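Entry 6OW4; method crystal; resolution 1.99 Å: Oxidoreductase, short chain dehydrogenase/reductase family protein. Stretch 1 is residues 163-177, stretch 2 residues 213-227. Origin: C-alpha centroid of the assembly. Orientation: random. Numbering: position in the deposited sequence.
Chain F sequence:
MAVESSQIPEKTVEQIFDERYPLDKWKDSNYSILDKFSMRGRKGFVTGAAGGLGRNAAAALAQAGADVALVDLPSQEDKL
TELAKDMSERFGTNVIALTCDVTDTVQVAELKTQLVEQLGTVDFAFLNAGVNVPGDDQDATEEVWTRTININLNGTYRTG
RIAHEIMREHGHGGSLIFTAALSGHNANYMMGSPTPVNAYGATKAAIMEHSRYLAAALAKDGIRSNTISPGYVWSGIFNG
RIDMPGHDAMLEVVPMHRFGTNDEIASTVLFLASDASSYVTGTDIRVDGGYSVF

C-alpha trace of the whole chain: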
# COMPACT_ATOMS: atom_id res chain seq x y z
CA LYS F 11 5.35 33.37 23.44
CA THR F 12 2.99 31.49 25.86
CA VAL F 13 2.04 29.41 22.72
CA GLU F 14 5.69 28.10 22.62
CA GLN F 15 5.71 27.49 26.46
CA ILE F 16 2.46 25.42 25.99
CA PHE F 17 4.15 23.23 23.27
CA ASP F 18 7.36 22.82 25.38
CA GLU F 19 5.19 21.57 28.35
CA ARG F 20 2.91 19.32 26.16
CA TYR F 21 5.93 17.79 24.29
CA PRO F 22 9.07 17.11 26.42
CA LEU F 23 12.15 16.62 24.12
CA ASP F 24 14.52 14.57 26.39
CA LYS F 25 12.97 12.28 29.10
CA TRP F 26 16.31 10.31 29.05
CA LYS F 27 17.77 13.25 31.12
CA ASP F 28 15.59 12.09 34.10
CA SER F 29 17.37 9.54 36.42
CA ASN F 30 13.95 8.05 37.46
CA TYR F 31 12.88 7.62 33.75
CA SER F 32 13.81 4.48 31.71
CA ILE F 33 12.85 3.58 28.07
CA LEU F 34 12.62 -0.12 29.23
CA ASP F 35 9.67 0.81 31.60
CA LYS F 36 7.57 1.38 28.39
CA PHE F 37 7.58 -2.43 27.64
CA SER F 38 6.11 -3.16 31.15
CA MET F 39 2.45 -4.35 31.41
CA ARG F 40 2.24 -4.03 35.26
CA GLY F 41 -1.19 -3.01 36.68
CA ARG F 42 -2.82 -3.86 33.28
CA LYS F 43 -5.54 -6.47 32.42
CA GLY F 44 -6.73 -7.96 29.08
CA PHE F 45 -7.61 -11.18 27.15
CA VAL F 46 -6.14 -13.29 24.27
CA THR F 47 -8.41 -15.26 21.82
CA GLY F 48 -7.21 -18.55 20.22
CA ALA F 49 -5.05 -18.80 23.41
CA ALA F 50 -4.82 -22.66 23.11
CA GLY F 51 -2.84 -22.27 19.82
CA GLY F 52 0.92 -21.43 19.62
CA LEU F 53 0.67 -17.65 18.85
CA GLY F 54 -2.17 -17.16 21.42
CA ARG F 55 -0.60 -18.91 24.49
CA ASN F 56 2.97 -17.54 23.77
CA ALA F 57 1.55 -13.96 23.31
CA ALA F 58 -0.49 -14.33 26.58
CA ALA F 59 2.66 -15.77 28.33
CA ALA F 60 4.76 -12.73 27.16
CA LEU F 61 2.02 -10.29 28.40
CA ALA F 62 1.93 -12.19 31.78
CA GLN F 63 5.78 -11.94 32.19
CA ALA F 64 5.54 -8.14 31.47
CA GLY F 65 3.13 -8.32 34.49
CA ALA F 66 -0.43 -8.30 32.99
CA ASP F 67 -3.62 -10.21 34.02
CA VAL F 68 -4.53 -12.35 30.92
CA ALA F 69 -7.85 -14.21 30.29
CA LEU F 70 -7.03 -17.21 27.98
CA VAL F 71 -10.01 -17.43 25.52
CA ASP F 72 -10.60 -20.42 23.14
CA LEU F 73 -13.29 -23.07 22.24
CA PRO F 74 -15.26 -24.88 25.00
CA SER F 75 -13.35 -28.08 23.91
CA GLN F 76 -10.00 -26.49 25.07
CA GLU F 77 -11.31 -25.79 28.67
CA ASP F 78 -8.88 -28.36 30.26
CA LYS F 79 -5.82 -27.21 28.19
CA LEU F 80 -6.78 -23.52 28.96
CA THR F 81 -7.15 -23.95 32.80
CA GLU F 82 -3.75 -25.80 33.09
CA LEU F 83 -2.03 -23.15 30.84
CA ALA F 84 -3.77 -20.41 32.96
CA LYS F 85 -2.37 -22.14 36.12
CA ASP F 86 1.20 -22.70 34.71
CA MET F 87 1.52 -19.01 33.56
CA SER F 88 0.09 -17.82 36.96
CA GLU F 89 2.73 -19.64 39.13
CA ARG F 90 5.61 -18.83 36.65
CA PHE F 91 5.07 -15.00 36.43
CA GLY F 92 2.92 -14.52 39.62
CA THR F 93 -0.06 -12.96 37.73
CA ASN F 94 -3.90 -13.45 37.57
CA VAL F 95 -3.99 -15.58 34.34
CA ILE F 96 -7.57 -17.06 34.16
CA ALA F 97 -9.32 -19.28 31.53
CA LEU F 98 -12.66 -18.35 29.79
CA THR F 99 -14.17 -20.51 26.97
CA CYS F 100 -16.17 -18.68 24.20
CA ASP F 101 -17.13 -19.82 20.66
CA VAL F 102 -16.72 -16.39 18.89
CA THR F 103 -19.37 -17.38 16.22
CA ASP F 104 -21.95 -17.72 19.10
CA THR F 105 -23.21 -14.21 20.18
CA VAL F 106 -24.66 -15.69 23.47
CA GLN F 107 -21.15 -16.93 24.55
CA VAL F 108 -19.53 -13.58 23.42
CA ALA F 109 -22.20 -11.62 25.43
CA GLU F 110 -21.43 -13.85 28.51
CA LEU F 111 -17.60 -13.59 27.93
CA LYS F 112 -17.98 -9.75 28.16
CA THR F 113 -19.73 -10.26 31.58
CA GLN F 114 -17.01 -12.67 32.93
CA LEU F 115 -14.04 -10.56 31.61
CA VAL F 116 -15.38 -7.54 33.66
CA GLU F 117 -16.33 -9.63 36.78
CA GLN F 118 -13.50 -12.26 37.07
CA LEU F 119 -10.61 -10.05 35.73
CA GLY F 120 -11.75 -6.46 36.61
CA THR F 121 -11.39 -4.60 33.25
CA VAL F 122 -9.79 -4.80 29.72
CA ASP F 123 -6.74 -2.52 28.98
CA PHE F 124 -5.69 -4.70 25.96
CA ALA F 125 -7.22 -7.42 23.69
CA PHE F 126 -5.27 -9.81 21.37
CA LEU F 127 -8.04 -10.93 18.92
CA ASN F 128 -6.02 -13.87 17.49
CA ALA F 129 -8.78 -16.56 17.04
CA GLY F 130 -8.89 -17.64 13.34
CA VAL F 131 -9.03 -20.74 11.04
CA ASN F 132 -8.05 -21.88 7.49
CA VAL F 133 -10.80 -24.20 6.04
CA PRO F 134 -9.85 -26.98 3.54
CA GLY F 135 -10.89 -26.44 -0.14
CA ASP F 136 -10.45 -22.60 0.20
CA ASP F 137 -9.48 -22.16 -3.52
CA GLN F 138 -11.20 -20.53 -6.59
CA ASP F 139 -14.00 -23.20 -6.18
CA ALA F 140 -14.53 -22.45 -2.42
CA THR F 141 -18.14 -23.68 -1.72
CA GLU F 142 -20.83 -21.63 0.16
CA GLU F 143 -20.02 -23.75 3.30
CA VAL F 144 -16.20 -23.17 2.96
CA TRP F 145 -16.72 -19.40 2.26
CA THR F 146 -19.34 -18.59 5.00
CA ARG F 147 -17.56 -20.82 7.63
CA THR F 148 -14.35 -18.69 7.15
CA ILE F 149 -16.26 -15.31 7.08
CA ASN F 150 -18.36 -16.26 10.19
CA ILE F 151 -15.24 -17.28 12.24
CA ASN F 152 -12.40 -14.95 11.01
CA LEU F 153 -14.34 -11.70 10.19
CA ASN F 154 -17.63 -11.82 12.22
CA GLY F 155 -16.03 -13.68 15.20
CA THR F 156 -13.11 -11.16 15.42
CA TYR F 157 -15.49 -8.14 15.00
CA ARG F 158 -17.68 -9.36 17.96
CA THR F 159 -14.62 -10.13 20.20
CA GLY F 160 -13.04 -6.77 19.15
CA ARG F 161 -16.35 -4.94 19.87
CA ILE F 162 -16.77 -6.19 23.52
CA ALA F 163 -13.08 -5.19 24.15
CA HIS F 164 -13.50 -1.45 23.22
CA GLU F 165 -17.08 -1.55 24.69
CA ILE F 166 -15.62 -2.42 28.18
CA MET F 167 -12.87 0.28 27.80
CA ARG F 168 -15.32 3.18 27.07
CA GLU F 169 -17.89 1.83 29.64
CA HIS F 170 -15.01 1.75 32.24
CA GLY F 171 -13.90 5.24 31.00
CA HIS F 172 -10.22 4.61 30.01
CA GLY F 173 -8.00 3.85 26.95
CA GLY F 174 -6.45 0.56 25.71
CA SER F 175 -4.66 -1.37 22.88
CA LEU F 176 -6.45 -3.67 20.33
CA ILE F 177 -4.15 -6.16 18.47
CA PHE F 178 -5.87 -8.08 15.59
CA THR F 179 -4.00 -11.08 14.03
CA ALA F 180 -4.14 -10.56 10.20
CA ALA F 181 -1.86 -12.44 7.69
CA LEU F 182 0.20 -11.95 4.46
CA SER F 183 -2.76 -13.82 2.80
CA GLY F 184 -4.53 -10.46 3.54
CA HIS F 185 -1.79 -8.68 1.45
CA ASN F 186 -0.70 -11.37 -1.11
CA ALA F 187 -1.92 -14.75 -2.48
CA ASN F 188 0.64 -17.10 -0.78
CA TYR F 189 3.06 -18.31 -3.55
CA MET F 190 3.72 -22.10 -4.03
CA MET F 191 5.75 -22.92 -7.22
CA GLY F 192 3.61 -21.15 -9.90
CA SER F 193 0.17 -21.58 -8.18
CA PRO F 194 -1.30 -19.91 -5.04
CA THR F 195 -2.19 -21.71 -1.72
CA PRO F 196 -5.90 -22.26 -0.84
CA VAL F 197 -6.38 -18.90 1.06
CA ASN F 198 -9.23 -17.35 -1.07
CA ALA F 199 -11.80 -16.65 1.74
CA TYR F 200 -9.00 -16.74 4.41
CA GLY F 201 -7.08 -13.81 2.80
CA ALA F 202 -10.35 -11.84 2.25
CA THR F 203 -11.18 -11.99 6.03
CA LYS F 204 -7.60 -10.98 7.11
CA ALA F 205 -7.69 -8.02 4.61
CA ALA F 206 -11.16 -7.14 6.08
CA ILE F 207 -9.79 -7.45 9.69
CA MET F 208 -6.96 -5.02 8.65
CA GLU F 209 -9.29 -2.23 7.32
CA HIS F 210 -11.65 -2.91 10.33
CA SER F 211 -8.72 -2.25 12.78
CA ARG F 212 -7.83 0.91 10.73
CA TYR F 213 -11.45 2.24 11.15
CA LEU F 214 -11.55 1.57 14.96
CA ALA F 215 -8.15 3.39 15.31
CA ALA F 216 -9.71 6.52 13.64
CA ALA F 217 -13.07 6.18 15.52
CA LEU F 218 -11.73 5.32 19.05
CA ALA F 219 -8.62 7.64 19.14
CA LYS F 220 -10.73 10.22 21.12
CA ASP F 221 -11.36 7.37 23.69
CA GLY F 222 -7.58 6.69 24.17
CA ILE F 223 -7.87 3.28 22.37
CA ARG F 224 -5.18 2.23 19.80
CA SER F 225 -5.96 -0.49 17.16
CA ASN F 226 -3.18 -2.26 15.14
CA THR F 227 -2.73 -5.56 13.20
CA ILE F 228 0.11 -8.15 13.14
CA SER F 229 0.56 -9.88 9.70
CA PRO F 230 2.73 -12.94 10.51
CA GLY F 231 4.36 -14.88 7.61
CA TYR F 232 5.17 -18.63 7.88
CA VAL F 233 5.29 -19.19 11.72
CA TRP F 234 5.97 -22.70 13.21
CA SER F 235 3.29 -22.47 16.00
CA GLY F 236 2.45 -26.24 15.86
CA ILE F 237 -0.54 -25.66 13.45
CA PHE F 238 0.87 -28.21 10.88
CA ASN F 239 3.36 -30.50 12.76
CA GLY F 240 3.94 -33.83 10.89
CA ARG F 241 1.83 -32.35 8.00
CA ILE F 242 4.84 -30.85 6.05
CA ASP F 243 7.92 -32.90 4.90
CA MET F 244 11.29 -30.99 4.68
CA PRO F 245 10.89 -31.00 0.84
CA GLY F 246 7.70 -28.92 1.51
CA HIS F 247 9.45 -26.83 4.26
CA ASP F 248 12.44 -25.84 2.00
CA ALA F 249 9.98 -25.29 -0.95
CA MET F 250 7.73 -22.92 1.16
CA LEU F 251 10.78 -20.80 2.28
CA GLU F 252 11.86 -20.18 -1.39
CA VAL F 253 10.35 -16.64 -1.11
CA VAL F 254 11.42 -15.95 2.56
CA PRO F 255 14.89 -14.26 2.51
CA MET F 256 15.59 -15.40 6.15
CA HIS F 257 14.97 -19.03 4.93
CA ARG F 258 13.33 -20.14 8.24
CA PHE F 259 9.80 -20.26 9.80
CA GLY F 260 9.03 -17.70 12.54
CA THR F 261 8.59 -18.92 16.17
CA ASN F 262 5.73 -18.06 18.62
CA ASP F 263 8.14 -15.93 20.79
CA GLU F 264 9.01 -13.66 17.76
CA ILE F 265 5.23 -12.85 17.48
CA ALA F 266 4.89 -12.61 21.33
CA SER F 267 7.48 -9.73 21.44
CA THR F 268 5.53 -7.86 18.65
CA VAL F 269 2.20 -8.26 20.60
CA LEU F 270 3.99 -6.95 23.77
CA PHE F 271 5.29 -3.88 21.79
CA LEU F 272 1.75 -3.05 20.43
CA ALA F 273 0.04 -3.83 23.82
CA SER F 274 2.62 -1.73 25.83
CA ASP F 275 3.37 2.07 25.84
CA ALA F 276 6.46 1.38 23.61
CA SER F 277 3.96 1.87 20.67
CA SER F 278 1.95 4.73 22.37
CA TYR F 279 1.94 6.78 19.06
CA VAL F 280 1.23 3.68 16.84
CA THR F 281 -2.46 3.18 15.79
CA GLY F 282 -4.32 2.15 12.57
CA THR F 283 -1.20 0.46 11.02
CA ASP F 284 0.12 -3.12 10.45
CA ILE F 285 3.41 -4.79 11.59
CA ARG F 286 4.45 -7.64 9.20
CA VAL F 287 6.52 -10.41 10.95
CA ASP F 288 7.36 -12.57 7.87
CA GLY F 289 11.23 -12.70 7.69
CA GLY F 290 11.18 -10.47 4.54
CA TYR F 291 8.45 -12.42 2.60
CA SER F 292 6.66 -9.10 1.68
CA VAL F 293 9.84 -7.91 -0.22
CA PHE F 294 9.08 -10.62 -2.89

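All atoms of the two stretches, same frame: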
# COMPACT_ATOMS: atom_id res chain seq x y z
N ALA F 163 -14.36 -5.70 23.61
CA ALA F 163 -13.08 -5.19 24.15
C ALA F 163 -13.15 -3.67 24.31
O ALA F 163 -12.94 -3.18 25.44
CB ALA F 163 -11.93 -5.60 23.26
N HIS F 164 -13.45 -2.94 23.23
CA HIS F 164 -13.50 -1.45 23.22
C HIS F 164 -14.81 -0.96 23.84
O HIS F 164 -14.86 0.22 24.24
CB HIS F 164 -13.22 -0.89 21.81
CG HIS F 164 -14.30 -1.12 20.80
ND1 HIS F 164 -15.53 -0.51 20.88
CD2 HIS F 164 -14.31 -1.86 19.67
CE1 HIS F 164 -16.26 -0.87 19.84
NE2 HIS F 164 -15.54 -1.70 19.09
N GLU F 165 -15.83 -1.83 23.94
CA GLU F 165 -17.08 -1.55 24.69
C GLU F 165 -16.75 -1.41 26.18
O GLU F 165 -17.16 -0.39 26.77
CB GLU F 165 -18.12 -2.66 24.46
CG GLU F 165 -19.00 -2.42 23.25
CD GLU F 165 -19.95 -3.56 22.90
OE1 GLU F 165 -19.93 -4.59 23.61
OE2 GLU F 165 -20.71 -3.41 21.92
N ILE F 166 -16.05 -2.39 26.75
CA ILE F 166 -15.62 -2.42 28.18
C ILE F 166 -14.80 -1.16 28.49
O ILE F 166 -15.08 -0.52 29.52
CB ILE F 166 -14.83 -3.71 28.50
CG1 ILE F 166 -15.74 -4.95 28.49
CG2 ILE F 166 -14.08 -3.59 29.82
CD1 ILE F 166 -15.01 -6.26 28.28
N MET F 167 -13.84 -0.84 27.62
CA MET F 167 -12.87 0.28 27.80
C MET F 167 -13.63 1.60 27.98
O MET F 167 -13.35 2.30 28.98
CB MET F 167 -11.94 0.39 26.58
CG MET F 167 -10.91 -0.72 26.52
SD MET F 167 -10.06 -0.79 24.93
CE MET F 167 -9.07 -2.26 25.14
N ARG F 168 -14.53 1.92 27.05
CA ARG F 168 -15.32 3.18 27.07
C ARG F 168 -16.28 3.16 28.26
O ARG F 168 -16.37 4.20 28.96
CB ARG F 168 -16.08 3.34 25.74
CG ARG F 168 -15.17 3.58 24.55
CD ARG F 168 -15.97 3.73 23.27
NE ARG F 168 -16.55 2.47 22.85
CZ ARG F 168 -17.51 2.34 21.94
NH1 ARG F 168 -18.02 3.40 21.35
NH2 ARG F 168 -17.96 1.13 21.63
N GLU F 169 -16.95 2.03 28.51
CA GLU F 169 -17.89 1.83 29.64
C GLU F 169 -17.16 2.01 30.97
O GLU F 169 -17.80 2.51 31.92
CB GLU F 169 -18.54 0.45 29.55
CG GLU F 169 -19.64 0.36 28.50
CD GLU F 169 -20.09 -1.05 28.15
OE1 GLU F 169 -19.75 -1.98 28.91
OE2 GLU F 169 -20.78 -1.21 27.12
N HIS F 170 -15.88 1.62 31.04
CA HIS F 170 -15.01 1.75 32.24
C HIS F 170 -14.31 3.12 32.24
O HIS F 170 -13.73 3.47 33.29
CB HIS F 170 -14.03 0.58 32.32
CG HIS F 170 -14.67 -0.69 32.78
ND1 HIS F 170 -13.94 -1.73 33.33
CD2 HIS F 170 -15.96 -1.07 32.81
CE1 HIS F 170 -14.76 -2.71 33.65
NE2 HIS F 170 -16.00 -2.33 33.35
N GLY F 171 -14.36 3.84 31.12
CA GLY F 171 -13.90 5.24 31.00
C GLY F 171 -12.39 5.35 31.03
O GLY F 171 -11.87 6.13 31.84
N HIS F 172 -11.70 4.59 30.17
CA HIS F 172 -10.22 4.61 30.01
C HIS F 172 -9.84 4.09 28.62
O HIS F 172 -10.72 3.55 27.92
CB HIS F 172 -9.55 3.83 31.14
CG HIS F 172 -9.93 2.39 31.23
ND1 HIS F 172 -9.35 1.42 30.43
CD2 HIS F 172 -10.81 1.75 32.02
CE1 HIS F 172 -9.87 0.25 30.72
NE2 HIS F 172 -10.77 0.42 31.69
N GLY F 173 -8.56 4.25 28.25
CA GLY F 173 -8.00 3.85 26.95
C GLY F 173 -7.62 2.38 26.92
O GLY F 173 -7.99 1.65 27.86
N GLY F 174 -6.90 1.95 25.87
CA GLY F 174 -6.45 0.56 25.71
C GLY F 174 -5.81 0.31 24.35
O GLY F 174 -5.70 1.26 23.56
N SER F 175 -5.40 -0.94 24.10
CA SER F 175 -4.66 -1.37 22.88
C SER F 175 -5.30 -2.64 22.30
O SER F 175 -5.24 -3.69 22.96
CB SER F 175 -3.21 -1.59 23.19
OG SER F 175 -2.50 -2.02 22.03
N LEU F 176 -5.89 -2.53 21.10
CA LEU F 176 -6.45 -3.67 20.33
C LEU F 176 -5.38 -4.18 19.36
O LEU F 176 -4.87 -3.36 18.58
CB LEU F 176 -7.70 -3.21 19.57
CG LEU F 176 -8.77 -2.51 20.41
CD1 LEU F 176 -9.85 -1.94 19.51
CD2 LEU F 176 -9.37 -3.46 21.43
N ILE F 177 -5.06 -5.47 19.43
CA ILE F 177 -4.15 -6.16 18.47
C ILE F 177 -4.94 -7.27 17.76
O ILE F 177 -5.31 -8.25 18.43
CB ILE F 177 -2.88 -6.71 19.16
CG1 ILE F 177 -2.18 -5.64 20.01
CG2 ILE F 177 -1.93 -7.32 18.14
CD1 ILE F 177 -2.55 -5.66 21.47
N TYR F 213 -10.25 1.41 10.87
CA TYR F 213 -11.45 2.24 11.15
C TYR F 213 -11.55 2.51 12.66
O TYR F 213 -11.77 3.68 13.03
CB TYR F 213 -12.75 1.61 10.66
CG TYR F 213 -13.95 2.44 11.05
CD1 TYR F 213 -14.36 3.50 10.26
CD2 TYR F 213 -14.60 2.24 12.26
CE1 TYR F 213 -15.42 4.31 10.63
CE2 TYR F 213 -15.66 3.04 12.65
CZ TYR F 213 -16.08 4.08 11.83
OH TYR F 213 -17.12 4.87 12.21
N LEU F 214 -11.42 1.47 13.49
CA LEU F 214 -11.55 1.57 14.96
C LEU F 214 -10.50 2.54 15.51
O LEU F 214 -10.84 3.33 16.40
CB LEU F 214 -11.42 0.18 15.60
CG LEU F 214 -12.55 -0.81 15.31
CD1 LEU F 214 -12.30 -2.13 16.01
CD2 LEU F 214 -13.90 -0.24 15.71
N ALA F 215 -9.27 2.49 14.96
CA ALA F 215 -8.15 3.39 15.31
C ALA F 215 -8.58 4.85 15.13
O ALA F 215 -8.34 5.66 16.04
CB ALA F 215 -6.94 3.07 14.47
N ALA F 216 -9.20 5.17 13.99
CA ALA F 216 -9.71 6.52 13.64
C ALA F 216 -10.88 6.90 14.56
O ALA F 216 -10.92 8.06 15.02
CB ALA F 216 -10.14 6.56 12.19
N ALA F 217 -11.79 5.96 14.81
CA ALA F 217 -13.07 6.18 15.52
C ALA F 217 -12.85 6.27 17.04
O ALA F 217 -13.56 7.06 17.68
CB ALA F 217 -14.05 5.09 15.17
N LEU F 218 -11.92 5.49 17.58
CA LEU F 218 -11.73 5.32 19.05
C LEU F 218 -10.45 5.99 19.55
O LEU F 218 -10.07 5.72 20.71
CB LEU F 218 -11.72 3.82 19.38
CG LEU F 218 -12.93 3.03 18.90
CD1 LEU F 218 -12.82 1.58 19.32
CD2 LEU F 218 -14.23 3.64 19.42
N ALA F 219 -9.81 6.86 18.74
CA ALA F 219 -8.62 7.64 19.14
C ALA F 219 -9.00 8.61 20.27
O ALA F 219 -8.24 8.69 21.26
CB ALA F 219 -8.05 8.39 17.95
N LYS F 220 -10.14 9.28 20.13
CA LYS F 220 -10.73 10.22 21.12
C LYS F 220 -10.96 9.52 22.47
O LYS F 220 -11.10 10.24 23.48
CB LYS F 220 -12.07 10.77 20.60
CG LYS F 220 -13.17 9.73 20.50
CD LYS F 220 -14.42 10.21 19.80
CE LYS F 220 -15.51 9.16 19.80
NZ LYS F 220 -16.84 9.74 19.51
N ASP F 221 -11.05 8.19 22.48
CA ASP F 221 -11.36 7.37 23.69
C ASP F 221 -10.06 6.80 24.28
O ASP F 221 -10.16 6.05 25.28
CB ASP F 221 -12.36 6.27 23.34
CG ASP F 221 -13.66 6.78 22.73
OD1 ASP F 221 -14.24 7.73 23.30
OD2 ASP F 221 -14.09 6.22 21.70
N GLY F 222 -8.90 7.14 23.70
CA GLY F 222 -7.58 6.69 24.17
C GLY F 222 -7.30 5.24 23.82
O GLY F 222 -6.44 4.63 24.48
N ILE F 223 -7.99 4.70 22.82
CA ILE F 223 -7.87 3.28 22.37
C ILE F 223 -7.08 3.26 21.05
O ILE F 223 -7.48 3.96 20.11
CB ILE F 223 -9.27 2.63 22.23
CG1 ILE F 223 -10.02 2.64 23.57
CG2 ILE F 223 -9.16 1.22 21.66
CD1 ILE F 223 -11.47 2.24 23.47
N ARG F 224 -5.98 2.50 21.02
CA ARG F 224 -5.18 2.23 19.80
C ARG F 224 -5.61 0.88 19.23
O ARG F 224 -5.98 -0.01 20.02
CB ARG F 224 -3.68 2.25 20.12
CG ARG F 224 -3.18 3.59 20.65
CD ARG F 224 -1.70 3.62 20.95
NE ARG F 224 -1.28 2.59 21.90
CZ ARG F 224 -0.66 1.46 21.59
NH1 ARG F 224 -0.35 1.17 20.34
NH2 ARG F 224 -0.33 0.61 22.56
N SER F 225 -5.58 0.74 17.90
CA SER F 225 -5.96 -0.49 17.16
C SER F 225 -4.94 -0.74 16.04
O SER F 225 -4.83 0.10 15.14
CB SER F 225 -7.36 -0.38 16.60
OG SER F 225 -7.72 -1.58 15.92
N ASN F 226 -4.23 -1.87 16.12
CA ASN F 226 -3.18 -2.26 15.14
C ASN F 226 -3.35 -3.74 14.79
O ASN F 226 -4.04 -4.46 15.54
CB ASN F 226 -1.78 -1.97 15.68
CG ASN F 226 -1.53 -0.49 15.88
OD1 ASN F 226 -1.41 0.26 14.92
ND2 ASN F 226 -1.45 -0.06 17.13
N THR F 227 -2.75 -4.16 13.68
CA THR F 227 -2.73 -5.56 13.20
C THR F 227 -1.29 -6.08 13.17
O THR F 227 -0.37 -5.28 12.95
CB THR F 227 -3.38 -5.69 11.82
OG1 THR F 227 -2.66 -4.83 10.93
CG2 THR F 227 -4.84 -5.32 11.83
O HOH W 1 -2.60 -1.93 19.38

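Two parallel strands, 174-177 and 223-227, form the seam, and the helix preceding each packs against one face of it. The backbone ladder is regular: Gly174 N donates to Gly222 O (3.1 Å), Arg224 N to Gly174 O (2.8 Å), Leu176 N to Arg224 O (2.7 Å) and Asn226 N to Leu176 O (2.9 Å).

The seam opens with a pair of glycines, packed closely enough to leave no room for a CB on Gly173. Gly173 CA lies 3.0 Å from Gly222 O, and a CB on Gly173 would fall into that oxygen. Gly222 also has positive phi, which favours glycine, and a CB there would sit tightly against Gly173 CA. At Gly174 the bare backbone leaves a hollow that Met167 fills from the helix of the first stretch; a CB would clash with its CE.

Ile223 is the central bump on this face. Its CD1 reaches Met167 SD at 3.6 Å and His164 CB at 4.0 Å, while its CG2 lies 3.9 Å from Leu176 CD1. Leu176, buried, continues the apolar layer to Leu214, CD1 to CD1 at 4.3 Å. Ser225, small and on the same face, adds little bulk beside Leu176.

Where the second helix gives out, Leu218 sets CD1 over one face of the His164 ring, 3.4 Å from His164 CG, a CH-pi contact; Leu214 CD2 comes within 4.0 Å of His164 NE2. Leu218 CD2 lies over the Arg168 guanidinium, whose NE bonds back to His164 O (3.1 Å). This arginine borders the apolar patch, its CD 3.5 Å from Asp221 OD2.

The face bearing Ser175, Arg224, Ile177 and Asn226 is more polar. One water links a buried serine and asparagine there: it donates to Ser175 OG (2.7 Å) and Leu176 O (2.8 Å) and accepts from Asn226 ND2 (3.1 Å); both side chains have further partners elsewhere in the structure. Altogether the contact buries 694 Å², counting both sides.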